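Side-chain contact in IG hypothetical 16092 (Bacillus cereus ATCC 14579, PDB 1YQH), which is of unknown function but belongs to the UPF0045 (DUF77) family of thiamine-binding-like proteins and may bind thiamine or a related small molecule: residues R40-A45 / K98-Y103. Sequence-based numbering, arbitrary orientation.
Sequences RYEVGA and KYRDEY
E42 and R100 meet end-on in a two-bond salt bridge. R100 NH1 donates to E42 OE1 at 2.8 Å, a nearly straight bond of 173° that uses the syn lone pair of OE1. R100 NH2 donates to E42 OE2, also at 2.8 Å but more bent, on its syn side and somewhat out of the carboxylate plane. The carboxylate and guanidinium planes lie only 15° apart, so the two groups form an almost flat pair. Both side chains are extended and come from opposite directions. In E42, CG stands anti to the backbone N (chi1 -174°), and the straight chain beyond it carries the carboxylate off the strand toward R100.

A second acid joins at NH1. E102 OE2 accepts a weak bond from R100 NH1 at 3.3 Å, giving a network of E42, R100 and E102. The type I turn from R100 to Y103, closed by Y103 N to R100 O at 3.2 Å, places E102, and its bent side chain folds back to R100. R100 probably eases the repulsion between the two carboxylates.

Nearby, R40 and Y103 approach from opposite directions, with Y103 OH 3.8 Å from R40 NH2 at the guanidinium edge. D93 OD1 links them by a salt bridge to R40 NH2 and a hydrogen bond with Y103 OH.

R100 NE bonds to V43 O of the second subunit, and V43 O here accepts the same bond in return. The contact fastens the C-terminal segment to strand 40-43, outermost in this chain's antiparallel sheet, in a ferredoxin-like alpha+beta fold, as in the MTH1187-YkoF clan.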
# COMPACT_ATOMS: atom_id res chain seq x y z
N ARG A 40 -21.02 0.56 5.12
CA ARG A 40 -20.84 -0.75 4.51
C ARG A 40 -19.35 -1.14 4.52
O ARG A 40 -18.49 -0.33 4.17
CB ARG A 40 -21.35 -0.75 3.07
CG ARG A 40 -21.17 -2.11 2.43
CD ARG A 40 -21.83 -2.21 1.10
NE ARG A 40 -21.43 -3.46 0.47
CZ ARG A 40 -21.66 -3.77 -0.80
NH1 ARG A 40 -22.26 -2.90 -1.60
NH2 ARG A 40 -21.25 -4.93 -1.27
N TYR A 41 -19.05 -2.37 4.91
CA TYR A 41 -17.66 -2.83 4.93
C TYR A 41 -17.55 -4.33 4.68
O TYR A 41 -18.54 -5.07 4.75
CB TYR A 41 -17.02 -2.49 6.29
CG TYR A 41 -17.57 -3.33 7.43
CD1 TYR A 41 -18.68 -2.90 8.17
CD2 TYR A 41 -17.00 -4.57 7.75
CE1 TYR A 41 -19.19 -3.69 9.23
CE2 TYR A 41 -17.50 -5.37 8.77
CZ TYR A 41 -18.60 -4.92 9.50
OH TYR A 41 -19.09 -5.71 10.50
N GLU A 42 -16.33 -4.77 4.39
CA GLU A 42 -16.01 -6.18 4.35
C GLU A 42 -14.58 -6.38 4.82
O GLU A 42 -13.66 -5.77 4.28
CB GLU A 42 -16.18 -6.74 2.95
CG GLU A 42 -15.99 -8.24 2.88
CD GLU A 42 -16.10 -8.74 1.45
OE1 GLU A 42 -17.09 -9.43 1.15
OE2 GLU A 42 -15.22 -8.41 0.63
N VAL A 43 -14.42 -7.22 5.84
CA VAL A 43 -13.11 -7.57 6.35
C VAL A 43 -12.49 -8.65 5.45
O VAL A 43 -13.09 -9.71 5.22
CB VAL A 43 -13.18 -8.03 7.83
CG1 VAL A 43 -11.79 -8.41 8.33
CG2 VAL A 43 -13.78 -6.92 8.72
N GLY A 44 -11.31 -8.34 4.91
CA GLY A 44 -10.53 -9.32 4.15
C GLY A 44 -9.31 -9.76 4.94
O GLY A 44 -9.02 -9.21 6.02
N ALA A 45 -8.59 -10.74 4.41
CA ALA A 45 -7.44 -11.31 5.12
C ALA A 45 -6.30 -10.30 5.30
O ALA A 45 -5.57 -10.38 6.29
CB ALA A 45 -6.93 -12.54 4.39
N LYS A 98 -18.59 -8.85 -11.26
CA LYS A 98 -18.20 -9.80 -12.30
C LYS A 98 -17.44 -11.00 -11.74
O LYS A 98 -17.30 -12.05 -12.39
CB LYS A 98 -17.32 -9.10 -13.35
CG LYS A 98 -18.09 -8.18 -14.30
CD LYS A 98 -17.19 -7.62 -15.41
CE LYS A 98 -16.86 -6.14 -15.20
NZ LYS A 98 -15.85 -5.84 -14.14
N TYR A 99 -16.95 -10.86 -10.51
CA TYR A 99 -15.92 -11.76 -9.99
C TYR A 99 -16.33 -12.57 -8.77
O TYR A 99 -15.52 -13.30 -8.19
CB TYR A 99 -14.65 -10.94 -9.70
CG TYR A 99 -14.21 -10.14 -10.90
CD1 TYR A 99 -14.19 -8.75 -10.86
CD2 TYR A 99 -13.83 -10.78 -12.08
CE1 TYR A 99 -13.80 -8.02 -11.97
CE2 TYR A 99 -13.44 -10.06 -13.18
CZ TYR A 99 -13.43 -8.69 -13.13
OH TYR A 99 -13.03 -7.97 -14.24
N ARG A 100 -17.59 -12.43 -8.38
CA ARG A 100 -18.12 -13.15 -7.24
C ARG A 100 -19.42 -13.87 -7.58
O ARG A 100 -20.34 -13.27 -8.15
CB ARG A 100 -18.36 -12.20 -6.08
CG ARG A 100 -17.08 -11.59 -5.53
CD ARG A 100 -17.35 -11.02 -4.19
NE ARG A 100 -16.14 -10.52 -3.56
CZ ARG A 100 -16.07 -10.19 -2.28
NH1 ARG A 100 -17.15 -10.33 -1.50
NH2 ARG A 100 -14.95 -9.73 -1.77
N ASP A 101 -19.49 -15.14 -7.20
CA ASP A 101 -20.65 -15.99 -7.45
C ASP A 101 -21.95 -15.52 -6.78
O ASP A 101 -23.03 -15.92 -7.20
CB ASP A 101 -20.35 -17.43 -7.03
CG ASP A 101 -19.33 -18.10 -7.93
OD1 ASP A 101 -19.01 -17.54 -9.01
OD2 ASP A 101 -18.85 -19.19 -7.55
N GLU A 102 -21.85 -14.68 -5.75
CA GLU A 102 -23.06 -14.17 -5.08
C GLU A 102 -23.87 -13.19 -5.94
O GLU A 102 -25.05 -12.97 -5.66
CB GLU A 102 -22.77 -13.58 -3.69
CG GLU A 102 -21.73 -12.47 -3.64
CD GLU A 102 -20.39 -12.96 -3.16
OE1 GLU A 102 -19.97 -14.06 -3.58
OE2 GLU A 102 -19.75 -12.24 -2.35
N TYR A 103 -23.24 -12.63 -6.97
CA TYR A 103 -23.91 -11.69 -7.88
C TYR A 103 -24.55 -12.42 -9.05
O TYR A 103 -23.99 -13.39 -9.56
CB TYR A 103 -22.93 -10.62 -8.39
CG TYR A 103 -22.41 -9.70 -7.32
CD1 TYR A 103 -21.37 -10.09 -6.48
CD2 TYR A 103 -22.95 -8.42 -7.15
CE1 TYR A 103 -20.89 -9.24 -5.49
CE2 TYR A 103 -22.47 -7.56 -6.16
CZ TYR A 103 -21.44 -7.98 -5.34
OH TYR A 103 -20.95 -7.14 -4.36